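Local coordinates for K Homology domain-containing protein (Aeropyrum pernix, PDB 1TUA) that is of unknown function but carries two K homology domains and, as in other proteins of that family, probably binds RNA, at residues A[5-10]-A[43-48]; A[12-17]-A[68-73]; A[76-81]-A[128-133]; A[86-91]-A[142-147]. All blocks are in the same frame, centred on the assembly; numbering follows the deposited sequence.

Interaction 1 (A[5-10]-A[43-48])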
loop_
_atom_site.group_PDB
_atom_site.type_symbol
_atom_site.label_atom_id
_atom_site.label_comp_id
_atom_site.label_asym_id
_atom_site.label_seq_id
_atom_site.Cartn_x
_atom_site.Cartn_y
_atom_site.Cartn_z
ATOM N N ARG A 5 9.925 9.873 16.494
ATOM C CA ARG A 5 10.808 9.215 15.544
ATOM C C ARG A 5 10.133 7.920 15.149
ATOM O O ARG A 5 9.721 7.145 16.011
ATOM C CB ARG A 5 12.170 8.893 16.175
ATOM C CG ARG A 5 13.002 10.097 16.538
ATOM C CD ARG A 5 14.416 9.677 16.945
ATOM N NE ARG A 5 15.279 10.835 17.170
ATOM C CZ ARG A 5 15.326 11.531 18.302
ATOM N NH1 ARG A 5 14.560 11.187 19.334
ATOM N NH2 ARG A 5 16.128 12.583 18.397
ATOM N N ILE A 6 10.000 7.699 13.848
ATOM C CA ILE A 6 9.393 6.470 13.367
ATOM C C ILE A 6 10.452 5.675 12.612
ATOM O O ILE A 6 10.978 6.122 11.589
ATOM C CB ILE A 6 8.185 6.755 12.443
ATOM C CG1 ILE A 6 7.114 7.527 13.224
ATOM C CG2 ILE A 6 7.612 5.442 11.907
ATOM C CD1 ILE A 6 5.828 7.783 12.450
ATOM N N TYR A 7 10.782 4.505 13.146
ATOM C CA TYR A 7 11.761 3.623 12.531
ATOM C C TYR A 7 11.037 2.715 11.552
ATOM O O TYR A 7 10.032 2.090 11.892
ATOM C CB TYR A 7 12.451 2.778 13.603
ATOM C CG TYR A 7 13.392 3.566 14.472
ATOM C CD1 TYR A 7 14.773 3.439 14.327
ATOM C CD2 TYR A 7 12.908 4.457 15.430
ATOM C CE1 TYR A 7 15.653 4.180 15.115
ATOM C CE2 TYR A 7 13.783 5.208 16.224
ATOM C CZ TYR A 7 15.154 5.061 16.058
ATOM O OH TYR A 7 16.026 5.793 16.830
ATOM N N VAL A 8 11.540 2.650 10.329
ATOM C CA VAL A 8 10.929 1.806 9.316
ATOM C C VAL A 8 11.969 0.829 8.772
ATOM O O VAL A 8 12.963 1.239 8.167
ATOM C CB VAL A 8 10.380 2.654 8.146
ATOM C CG1 VAL A 8 9.708 1.755 7.115
ATOM C CG2 VAL A 8 9.410 3.692 8.673
ATOM N N LYS A 9 11.743 -0.462 9.004
ATOM C CA LYS A 9 12.661 -1.479 8.506
ATOM C C LYS A 9 12.388 -1.615 7.018
ATOM O O LYS A 9 11.243 -1.775 6.608
ATOM C CB LYS A 9 12.413 -2.819 9.200
ATOM C CG LYS A 9 13.357 -3.936 8.748
ATOM C CD LYS A 9 14.810 -3.631 9.116
ATOM C CE LYS A 9 15.771 -4.643 8.504
ATOM N NZ LYS A 9 15.691 -4.642 7.016
ATOM N N VAL A 10 13.431 -1.538 6.205
ATOM C CA VAL A 10 13.260 -1.650 4.762
ATOM C C VAL A 10 13.920 -2.921 4.232
ATOM O O VAL A 10 15.002 -3.295 4.683
ATOM C CB VAL A 10 13.863 -0.409 4.042
ATOM C CG1 VAL A 10 13.817 -0.592 2.535
ATOM C CG2 VAL A 10 13.084 0.848 4.444
ATOM N N ASN A 43 22.040 -1.606 8.522
ATOM C CA ASN A 43 20.912 -2.266 9.171
ATOM C C ASN A 43 19.645 -2.184 8.318
ATOM O O ASN A 43 18.604 -2.717 8.698
ATOM C CB ASN A 43 20.655 -1.630 10.536
ATOM C CG ASN A 43 21.883 -1.650 11.428
ATOM O OD1 ASN A 43 21.902 -1.043 12.500
ATOM N ND2 ASN A 43 22.919 -2.352 10.987
ATOM N N SER A 44 19.749 -1.525 7.164
ATOM C CA SER A 44 18.620 -1.350 6.247
ATOM C C SER A 44 17.402 -0.868 7.039
ATOM O O SER A 44 16.315 -1.455 6.988
ATOM C CB SER A 44 18.308 -2.664 5.532
ATOM O OG SER A 44 17.523 -2.429 4.379
ATOM N N MET A 45 17.617 0.213 7.777
ATOM C CA MET A 45 16.603 0.816 8.622
ATOM C C MET A 45 16.551 2.301 8.277
ATOM O O MET A 45 17.579 2.931 8.021
ATOM C CB MET A 45 16.994 0.627 10.089
ATOM C CG MET A 45 16.042 1.215 11.109
ATOM S SD MET A 45 14.523 0.270 11.285
ATOM C CE MET A 45 15.091 -1.091 12.341
ATOM N N VAL A 46 15.347 2.853 8.254
ATOM C CA VAL A 46 15.165 4.260 7.952
ATOM C C VAL A 46 14.510 4.919 9.167
ATOM O O VAL A 46 13.670 4.311 9.828
ATOM C CB VAL A 46 14.277 4.414 6.689
ATOM C CG1 VAL A 46 13.825 5.858 6.518
ATOM C CG2 VAL A 46 15.066 3.940 5.455
ATOM N N ILE A 47 14.927 6.136 9.491
ATOM C CA ILE A 47 14.341 6.852 10.619
ATOM C C ILE A 47 13.710 8.137 10.095
ATOM O O ILE A 47 14.366 8.928 9.418
ATOM C CB ILE A 47 15.399 7.214 11.681
ATOM C CG1 ILE A 47 16.168 5.958 12.091
ATOM C CG2 ILE A 47 14.717 7.849 12.893
ATOM C CD1 ILE A 47 17.304 6.219 13.052
ATOM N N VAL A 48 12.434 8.332 10.406
ATOM C CA VAL A 48 11.705 9.516 9.970
ATOM C C VAL A 48 11.464 10.420 11.177
ATOM O O VAL A 48 10.942 9.973 12.194
ATOM C CB VAL A 48 10.338 9.134 9.348
ATOM C CG1 VAL A 48 9.657 10.371 8.796
ATOM C CG2 VAL A 48 10.536 8.088 8.244
#
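Seven hydrogen bonds tie residues 5-10 to residues 43-48, and most are backbone to backbone. I6 and V48 exchange N-H and C=O in both directions, as do V8 and V46; the straightest of these runs from V8 N to V46 O at 2.7 Å, with an N-H...O angle of 172°. At the far end V10 N donates to S44 O over 3.0 Å, and that oxygen also takes a weak bond from K9 NZ. V10 O takes two full bonds, from S44 OG at 2.7 Å and from K9 NZ at 2.8 Å, both from above the carbonyl plane. Bends at chi2 and chi4 carry the ammonium of K9 across to the carbonyls of N43 and S44 and round to V10 O. On the face carrying Y7 and I47, I47 CG2 sits over the centre of the tyrosine ring, a CH-pi contact of 4.3 Å from CG2 to the Y7 ring centroid. On the other face I6, V8 and V48 pack on helix 57-72. R5 turns its charge to E49. Paired antiparallel strands 6-9 and 45-50, with strand 35-40 beyond, form the three-stranded 1-3-2 sheet of a type I KH domain.

Interaction 2 (A[12-17]-A[68-73])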
loop_
_atom_site.group_PDB
_atom_site.type_symbol
_atom_site.label_atom_id
_atom_site.label_comp_id
_atom_site.label_asym_id
_atom_site.label_seq_id
_atom_site.Cartn_x
_atom_site.Cartn_y
_atom_site.Cartn_z
ATOM N N PRO A 12 16.251 -5.059 2.406
ATOM C CA PRO A 12 17.558 -4.685 1.851
ATOM C C PRO A 12 17.555 -4.427 0.344
ATOM O O PRO A 12 18.177 -3.475 -0.133
ATOM C CB PRO A 12 18.448 -5.867 2.239
ATOM C CG PRO A 12 17.852 -6.316 3.535
ATOM C CD PRO A 12 16.362 -6.262 3.249
ATOM N N GLU A 13 16.841 -5.271 -0.397
ATOM C CA GLU A 13 16.761 -5.158 -1.849
ATOM C C GLU A 13 15.961 -3.945 -2.331
ATOM O O GLU A 13 15.897 -3.677 -3.532
ATOM C CB GLU A 13 16.155 -6.440 -2.443
ATOM C CG GLU A 13 14.718 -6.724 -2.006
ATOM C CD GLU A 13 14.612 -7.641 -0.786
ATOM O OE1 GLU A 13 15.414 -7.500 0.170
ATOM O OE2 GLU A 13 13.705 -8.505 -0.784
ATOM N N ARG A 14 15.356 -3.206 -1.404
ATOM C CA ARG A 14 14.574 -2.033 -1.780
ATOM C C ARG A 14 15.135 -0.729 -1.223
ATOM O O ARG A 14 14.581 0.340 -1.471
ATOM C CB ARG A 14 13.120 -2.188 -1.314
ATOM C CG ARG A 14 12.362 -3.292 -2.013
ATOM C CD ARG A 14 12.178 -2.955 -3.468
ATOM N NE ARG A 14 11.167 -1.917 -3.657
ATOM C CZ ARG A 14 10.998 -1.231 -4.781
ATOM N NH1 ARG A 14 11.779 -1.466 -5.828
ATOM N NH2 ARG A 14 10.037 -0.322 -4.864
ATOM N N LEU A 15 16.242 -0.803 -0.487
ATOM C CA LEU A 15 16.821 0.402 0.105
ATOM C C LEU A 15 17.195 1.430 -0.958
ATOM O O LEU A 15 17.067 2.637 -0.742
ATOM C CB LEU A 15 18.042 0.039 0.955
ATOM C CG LEU A 15 18.506 1.124 1.926
ATOM C CD1 LEU A 15 17.354 1.540 2.847
ATOM C CD2 LEU A 15 19.678 0.604 2.742
ATOM N N GLY A 16 17.649 0.952 -2.113
ATOM C CA GLY A 16 18.006 1.864 -3.184
ATOM C C GLY A 16 16.790 2.594 -3.733
ATOM O O GLY A 16 16.874 3.759 -4.134
ATOM N N ALA A 17 15.651 1.910 -3.755
ATOM C CA ALA A 17 14.428 2.516 -4.262
ATOM C C ALA A 17 13.929 3.575 -3.288
ATOM O O ALA A 17 13.356 4.586 -3.699
ATOM C CB ALA A 17 13.358 1.446 -4.477
ATOM N N LYS A 68 7.426 2.692 3.786
ATOM C CA LYS A 68 6.990 1.310 3.935
ATOM C C LYS A 68 6.442 0.781 2.614
ATOM O O LYS A 68 6.728 -0.351 2.229
ATOM C CB LYS A 68 5.922 1.202 5.027
ATOM C CG LYS A 68 5.387 -0.211 5.213
ATOM C CD LYS A 68 4.306 -0.258 6.289
ATOM C CE LYS A 68 3.742 -1.672 6.456
ATOM N NZ LYS A 68 2.595 -1.725 7.426
ATOM N N ALA A 69 5.661 1.604 1.918
ATOM C CA ALA A 69 5.077 1.212 0.634
ATOM C C ALA A 69 6.153 0.908 -0.422
ATOM O O ALA A 69 6.012 -0.031 -1.210
ATOM C CB ALA A 69 4.129 2.307 0.131
ATOM N N ILE A 70 7.221 1.701 -0.448
ATOM C CA ILE A 70 8.303 1.469 -1.406
ATOM C C ILE A 70 9.035 0.177 -1.040
ATOM O O ILE A 70 9.397 -0.619 -1.912
ATOM C CB ILE A 70 9.297 2.653 -1.425
ATOM C CG1 ILE A 70 8.581 3.898 -1.964
ATOM C CG2 ILE A 70 10.537 2.302 -2.272
ATOM C CD1 ILE A 70 9.374 5.179 -1.808
ATOM N N SER A 71 9.241 -0.028 0.256
ATOM C CA SER A 71 9.894 -1.240 0.752
ATOM C C SER A 71 9.098 -2.479 0.324
ATOM O O SER A 71 9.670 -3.504 -0.045
ATOM C CB SER A 71 9.989 -1.187 2.282
ATOM O OG SER A 71 10.586 -2.363 2.800
ATOM N N LEU A 72 7.774 -2.371 0.372
ATOM C CA LEU A 72 6.890 -3.471 -0.011
ATOM C C LEU A 72 6.892 -3.785 -1.507
ATOM O O LEU A 72 6.425 -4.851 -1.924
ATOM C CB LEU A 72 5.463 -3.179 0.455
ATOM C CG LEU A 72 5.254 -3.327 1.965
ATOM C CD1 LEU A 72 3.917 -2.734 2.362
ATOM C CD2 LEU A 72 5.332 -4.799 2.348
ATOM N N GLY A 73 7.405 -2.866 -2.321
ATOM C CA GLY A 73 7.461 -3.126 -3.750
ATOM C C GLY A 73 6.931 -2.043 -4.673
ATOM O O GLY A 73 7.208 -2.070 -5.873
#
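R14 carries this contact, its side chain hooking onto the last turn of helix 57-72. CB starts over the backbone of S71, with S71 CA and O at van der Waals range. CG, placed anti to the carbonyl carbon (chi1 -66°), comes down on the S71 carbonyl, 3.3 Å from R14 CG to S71 O. Successive bends at chi2 (-66°) and chi3 (-74°) then fold the chain back, so that R14 CD comes within 4.0 Å of I70 O and the guanidinium meets that oxygen side-on. R14 NE donates to I70 O over 2.8 Å and NH2 donates to the same I70 O over 3.0 Å; the oxygen lies in the guanidinium plane, and the NH2 bond falls on a lone pair. I70 O also accepts from G73 N, making three donors on one carbonyl. That third bond belongs to the Schellman motif that ends the helix, where G73 has the positive phi suited to glycine, so the arginine is held at a C-terminal helix cap, where its positive charge would be favoured by the helix dipole. R14 NH2 stands 3.5 Å from G73 O, at an angle too poor for a bond. It also approaches I70 CG2. One guanidinium face is covered by the A17 methyl, which touches I70 CG2 as well. S71 OG turns instead to K11 N, while P76 and A79 of helix 76-79 also pack on I70.

Interaction 3 (A[76-81]-A[128-133])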
loop_
_atom_site.group_PDB
_atom_site.type_symbol
_atom_site.label_atom_id
_atom_site.label_comp_id
_atom_site.label_asym_id
_atom_site.label_seq_id
_atom_site.Cartn_x
_atom_site.Cartn_y
_atom_site.Cartn_z
ATOM N N PRO A 76 8.297 4.495 -6.189
ATOM C CA PRO A 76 8.028 5.762 -5.500
ATOM C C PRO A 76 6.812 6.543 -6.008
ATOM O O PRO A 76 6.003 7.023 -5.216
ATOM C CB PRO A 76 9.326 6.531 -5.691
ATOM C CG PRO A 76 10.340 5.437 -5.607
ATOM C CD PRO A 76 9.737 4.348 -6.468
ATOM N N GLU A 77 6.694 6.666 -7.325
ATOM C CA GLU A 77 5.600 7.408 -7.928
ATOM C C GLU A 77 4.231 6.944 -7.444
ATOM O O GLU A 77 3.333 7.761 -7.247
ATOM C CB GLU A 77 5.669 7.307 -9.453
ATOM C CG GLU A 77 6.895 7.966 -10.105
ATOM C CD GLU A 77 8.205 7.213 -9.865
ATOM O OE1 GLU A 77 8.179 5.981 -9.648
ATOM O OE2 GLU A 77 9.274 7.859 -9.917
ATOM N N LYS A 78 4.055 5.639 -7.260
ATOM C CA LYS A 78 2.769 5.142 -6.782
ATOM C C LYS A 78 2.665 5.314 -5.270
ATOM O O LYS A 78 1.611 5.683 -4.749
ATOM C CB LYS A 78 2.586 3.673 -7.159
ATOM C CG LYS A 78 2.288 3.459 -8.633
ATOM C CD LYS A 78 2.236 1.980 -8.975
ATOM C CE LYS A 78 1.734 1.735 -10.395
ATOM N NZ LYS A 78 0.317 2.141 -10.547
ATOM N N ALA A 79 3.764 5.057 -4.566
ATOM C CA ALA A 79 3.788 5.186 -3.107
ATOM C C ALA A 79 3.443 6.601 -2.629
ATOM O O ALA A 79 2.846 6.765 -1.567
ATOM C CB ALA A 79 5.161 4.776 -2.569
ATOM N N PHE A 80 3.818 7.619 -3.401
ATOM C CA PHE A 80 3.537 9.009 -3.026
ATOM C C PHE A 80 2.048 9.283 -2.840
ATOM O O PHE A 80 1.659 10.275 -2.221
ATOM C CB PHE A 80 4.100 9.984 -4.067
ATOM C CG PHE A 80 5.601 10.043 -4.101
ATOM C CD1 PHE A 80 6.351 9.883 -2.939
ATOM C CD2 PHE A 80 6.271 10.306 -5.297
ATOM C CE1 PHE A 80 7.749 9.986 -2.960
ATOM C CE2 PHE A 80 7.668 10.412 -5.329
ATOM C CZ PHE A 80 8.406 10.252 -4.155
ATOM N N ARG A 81 1.214 8.398 -3.377
ATOM C CA ARG A 81 -0.231 8.548 -3.239
ATOM C C ARG A 81 -0.614 8.557 -1.763
ATOM O O ARG A 81 -1.623 9.143 -1.378
ATOM C CB ARG A 81 -0.948 7.400 -3.958
ATOM C CG ARG A 81 -2.461 7.369 -3.749
ATOM C CD ARG A 81 -3.111 6.323 -4.638
ATOM N NE ARG A 81 -4.534 6.174 -4.349
ATOM C CZ ARG A 81 -5.382 5.492 -5.114
ATOM N NH1 ARG A 81 -4.948 4.897 -6.217
ATOM N NH2 ARG A 81 -6.663 5.404 -4.773
ATOM N N ASP A 128 -10.540 1.257 -7.466
ATOM C CA ASP A 128 -9.761 2.479 -7.631
ATOM C C ASP A 128 -8.629 2.514 -6.606
ATOM O O ASP A 128 -8.478 3.481 -5.860
ATOM C CB ASP A 128 -10.650 3.717 -7.481
ATOM C CG ASP A 128 -9.913 5.003 -7.805
ATOM O OD1 ASP A 128 -9.091 4.995 -8.747
ATOM O OD2 ASP A 128 -10.163 6.023 -7.127
ATOM N N THR A 129 -7.849 1.438 -6.575
ATOM C CA THR A 129 -6.703 1.319 -5.673
ATOM C C THR A 129 -5.461 0.903 -6.472
ATOM O O THR A 129 -5.566 0.485 -7.628
ATOM C CB THR A 129 -6.923 0.222 -4.615
ATOM O OG1 THR A 129 -7.091 -1.038 -5.281
ATOM C CG2 THR A 129 -8.150 0.515 -3.766
ATOM N N TYR A 130 -4.288 1.043 -5.857
ATOM C CA TYR A 130 -3.045 0.600 -6.476
ATOM C C TYR A 130 -2.743 -0.690 -5.724
ATOM O O TYR A 130 -2.835 -0.725 -4.501
ATOM C CB TYR A 130 -1.884 1.573 -6.234
ATOM C CG TYR A 130 -1.937 2.881 -6.995
ATOM C CD1 TYR A 130 -2.734 3.029 -8.133
ATOM C CD2 TYR A 130 -1.160 3.962 -6.590
ATOM C CE1 TYR A 130 -2.749 4.227 -8.846
ATOM C CE2 TYR A 130 -1.168 5.157 -7.296
ATOM C CZ TYR A 130 -1.962 5.284 -8.420
ATOM O OH TYR A 130 -1.955 6.470 -9.123
ATOM N N ILE A 131 -2.400 -1.745 -6.447
ATOM C CA ILE A 131 -2.098 -3.025 -5.816
ATOM C C ILE A 131 -0.755 -3.559 -6.306
ATOM O O ILE A 131 -0.505 -3.627 -7.512
ATOM C CB ILE A 131 -3.210 -4.078 -6.123
ATOM C CG1 ILE A 131 -4.542 -3.619 -5.518
ATOM C CG2 ILE A 131 -2.819 -5.445 -5.568
ATOM C CD1 ILE A 131 -5.738 -4.506 -5.859
ATOM N N ASN A 132 0.115 -3.916 -5.368
ATOM C CA ASN A 132 1.410 -4.474 -5.719
ATOM C C ASN A 132 1.529 -5.880 -5.158
ATOM O O ASN A 132 1.319 -6.101 -3.971
ATOM C CB ASN A 132 2.556 -3.622 -5.168
ATOM C CG ASN A 132 3.914 -4.110 -5.644
ATOM O OD1 ASN A 132 4.581 -4.908 -4.978
ATOM N ND2 ASN A 132 4.311 -3.657 -6.819
ATOM N N VAL A 133 1.847 -6.833 -6.023
ATOM C CA VAL A 133 2.013 -8.211 -5.593
ATOM C C VAL A 133 3.513 -8.456 -5.467
ATOM O O VAL A 133 4.208 -8.651 -6.467
ATOM C CB VAL A 133 1.407 -9.206 -6.612
ATOM C CG1 VAL A 133 1.589 -10.632 -6.119
ATOM C CG2 VAL A 133 -0.065 -8.908 -6.807
HETATM O O HOH W 1 -6.540 4.260 -8.382
#
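R81 NH2 is the best-held polar atom, with two hydrogen bonds: one to D128 O, 2.9 Å from NH2, in the carbonyl plane and close to the guanidinium plane, and one outside the two segments. The other nitrogens are held as well. NE bonds Q87 OE1, and R81 NH1 donates a hydrogen bond to a water, 2.8 Å from NH1, that in turn donates to D128 OD1. D128 OD2 lies 4.3 Å from R81 NH2, beyond a salt bridge, though the opposite charges probably still favour each other. An extended chain, with CG anti to the backbone N (chi1 174°), carries the guanidinium across Y130. It stands edge-on to the ring face, the planes 83° apart, with NH1 over the ring centre, 3.4 Å above the plane, while R81 CD rests near Y130 CD2 and CE2. K78 takes the opposite face, its NZ 4.1 Å from the Y130 ring centroid after a bend at chi4. These two cation-pi contacts probably polarise the pi cloud from both faces. Helix 76-79, packed on helix 57-72, and the 3-10 turn after it are joined to strand 130-133 and the loop before it; that strand pairs with strand 137-141, and its I131 faces helix 118-127.

Interaction 4 (A[86-91]-A[142-147])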
loop_
_atom_site.group_PDB
_atom_site.type_symbol
_atom_site.label_atom_id
_atom_site.label_comp_id
_atom_site.label_asym_id
_atom_site.label_seq_id
_atom_site.Cartn_x
_atom_site.Cartn_y
_atom_site.Cartn_z
ATOM N N ASP A 86 -6.858 10.968 3.103
ATOM C CA ASP A 86 -7.693 9.775 3.133
ATOM C C ASP A 86 -7.111 8.506 2.517
ATOM O O ASP A 86 -7.759 7.457 2.550
ATOM C CB ASP A 86 -9.048 10.073 2.493
ATOM C CG ASP A 86 -9.778 11.207 3.189
ATOM O OD1 ASP A 86 -9.837 11.197 4.442
ATOM O OD2 ASP A 86 -10.292 12.103 2.482
ATOM N N GLN A 87 -5.906 8.580 1.962
ATOM C CA GLN A 87 -5.298 7.386 1.370
ATOM C C GLN A 87 -4.538 6.619 2.452
ATOM O O GLN A 87 -3.820 7.214 3.250
ATOM C CB GLN A 87 -4.334 7.768 0.235
ATOM C CG GLN A 87 -4.962 8.582 -0.880
ATOM C CD GLN A 87 -6.168 7.896 -1.470
ATOM O OE1 GLN A 87 -6.058 6.835 -2.091
ATOM N NE2 GLN A 87 -7.340 8.488 -1.269
ATOM N N ILE A 88 -4.710 5.300 2.487
ATOM C CA ILE A 88 -4.025 4.466 3.465
ATOM C C ILE A 88 -3.353 3.264 2.790
ATOM O O ILE A 88 -3.602 2.954 1.625
ATOM C CB ILE A 88 -4.994 3.926 4.554
ATOM C CG1 ILE A 88 -6.011 2.974 3.920
ATOM C CG2 ILE A 88 -5.702 5.082 5.249
ATOM C CD1 ILE A 88 -6.824 2.197 4.921
ATOM N N LEU A 89 -2.502 2.593 3.547
ATOM C CA LEU A 89 -1.791 1.426 3.058
ATOM C C LEU A 89 -2.278 0.196 3.813
ATOM O O LEU A 89 -2.246 0.162 5.043
ATOM C CB LEU A 89 -0.291 1.601 3.281
ATOM C CG LEU A 89 0.612 0.399 2.991
ATOM C CD1 LEU A 89 0.581 0.064 1.503
ATOM C CD2 LEU A 89 2.034 0.735 3.435
ATOM N N VAL A 90 -2.744 -0.801 3.069
ATOM C CA VAL A 90 -3.213 -2.049 3.658
ATOM C C VAL A 90 -2.379 -3.155 3.050
ATOM O O VAL A 90 -2.081 -3.123 1.857
ATOM C CB VAL A 90 -4.687 -2.299 3.346
ATOM C CG1 VAL A 90 -5.081 -3.705 3.791
ATOM C CG2 VAL A 90 -5.534 -1.258 4.055
ATOM N N VAL A 91 -1.997 -4.132 3.865
ATOM C CA VAL A 91 -1.171 -5.225 3.370
ATOM C C VAL A 91 -1.763 -6.588 3.665
ATOM O O VAL A 91 -2.279 -6.829 4.756
ATOM C CB VAL A 91 0.245 -5.178 3.990
ATOM C CG1 VAL A 91 1.080 -6.347 3.480
ATOM C CG2 VAL A 91 0.921 -3.858 3.652
ATOM N N GLY A 142 -5.293 3.022 -1.090
ATOM C CA GLY A 142 -6.584 3.590 -1.464
ATOM C C GLY A 142 -7.263 4.153 -0.228
ATOM O O GLY A 142 -6.671 4.113 0.851
ATOM N N ASP A 143 -8.477 4.695 -0.346
ATOM C CA ASP A 143 -9.127 5.188 0.866
ATOM C C ASP A 143 -9.588 3.968 1.655
ATOM O O ASP A 143 -9.650 2.860 1.117
ATOM C CB ASP A 143 -10.292 6.168 0.576
ATOM C CG ASP A 143 -11.414 5.558 -0.235
ATOM O OD1 ASP A 143 -11.934 4.492 0.148
ATOM O OD2 ASP A 143 -11.793 6.164 -1.258
ATOM N N TYR A 144 -9.892 4.166 2.931
ATOM C CA TYR A 144 -10.283 3.070 3.806
ATOM C C TYR A 144 -11.207 1.988 3.253
ATOM O O TYR A 144 -10.839 0.816 3.222
ATOM C CB TYR A 144 -10.899 3.610 5.098
ATOM C CG TYR A 144 -11.189 2.505 6.081
ATOM C CD1 TYR A 144 -10.151 1.822 6.712
ATOM C CD2 TYR A 144 -12.496 2.089 6.324
ATOM C CE1 TYR A 144 -10.406 0.749 7.559
ATOM C CE2 TYR A 144 -12.763 1.015 7.170
ATOM C CZ TYR A 144 -11.715 0.349 7.781
ATOM O OH TYR A 144 -11.973 -0.720 8.606
ATOM N N GLU A 145 -12.409 2.368 2.837
ATOM C CA GLU A 145 -13.358 1.386 2.328
ATOM C C GLU A 145 -12.925 0.667 1.054
ATOM O O GLU A 145 -13.111 -0.546 0.929
ATOM C CB GLU A 145 -14.707 2.045 2.102
ATOM C CG GLU A 145 -15.326 2.558 3.365
ATOM C CD GLU A 145 -16.753 2.961 3.147
ATOM O OE1 GLU A 145 -16.986 3.946 2.413
ATOM O OE2 GLU A 145 -17.643 2.279 3.694
ATOM N N ARG A 146 -12.364 1.408 0.106
ATOM C CA ARG A 146 -11.908 0.807 -1.140
ATOM C C ARG A 146 -10.712 -0.121 -0.909
ATOM O O ARG A 146 -10.643 -1.207 -1.487
ATOM C CB ARG A 146 -11.560 1.898 -2.155
ATOM C CG ARG A 146 -12.792 2.635 -2.662
ATOM C CD ARG A 146 -12.435 3.782 -3.589
ATOM N NE ARG A 146 -13.632 4.314 -4.239
ATOM C CZ ARG A 146 -14.621 4.931 -3.601
ATOM N NH1 ARG A 146 -14.560 5.108 -2.287
ATOM N NH2 ARG A 146 -15.682 5.353 -4.276
ATOM N N ALA A 147 -9.777 0.295 -0.058
ATOM C CA ALA A 147 -8.620 -0.546 0.243
ATOM C C ALA A 147 -9.078 -1.830 0.952
ATOM O O ALA A 147 -8.556 -2.917 0.692
ATOM C CB ALA A 147 -7.621 0.219 1.116
HETATM O O HOH W 2 -9.670 6.719 4.084
#
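A small apolar cluster lies at the centre, where the A147 methyl meets two side chains of strand 87-93: V90 CG2 at 3.9 Å from A147 CB, and I88 CG1 slightly farther off. I88 takes the crowded rotamer, CG1 between the backbone N and the carbonyl carbon (chi1 65°), which brings CG1 beside G142 O and swings CD1 over the first turn of helix 144-158. There CD1 touches Y144 CA and comes to the edge of the ring, 3.8 Å from I88 CD1 to Y144 CD1. Around this cluster the backbones pair: I88 N donates to G142 O over 2.8 Å, nearly straight at 170°, and G142 N returns a longer bond to I88 O. G142 is fully extended where the chain turns its corner, and Q87 OE1, whose stronger partner is R81, lies against it, 3.3 Å from G142 CA. Outward, one water bridges D86 O and Y144 N, and D86 O also receives a CA-H...O contact from D143. D143 is the N-cap: its OD1 accepts from R146 N over 3.1 Å, and OD2 makes a salt bridge with R146 NH1, whose guanidinium also pairs with E181. In this beta-alpha-alpha-beta-beta-alpha KH fold the third strand pairs with the first, then turns into the last helix, which packs on that first strand.

In the fold
Interactions 1 and 4 involve comparable edges of the two 1-3-2 sheets, yet interaction 1 is a full antiparallel strand pair, whereas interaction 4 holds one hydrogen-bonded pair at the corner, plus strand-to-helix packing. Interaction 2 touches interaction 1 where V10 meets S71, and both use helix 57-72: one through its C-terminal end, the other through its flank. Interaction 3 lies at the surface between the halves and relies on charges over an aromatic ring, in contrast to the partly buried backbone bonding of interactions 1 and 4 and the guanidinium-to-carbonyl grip of interaction 2. R81 and Q87 connect interactions 3 and 4, while L72 packing on L89 and V91 brings the 68-73 helix end against the second sheet.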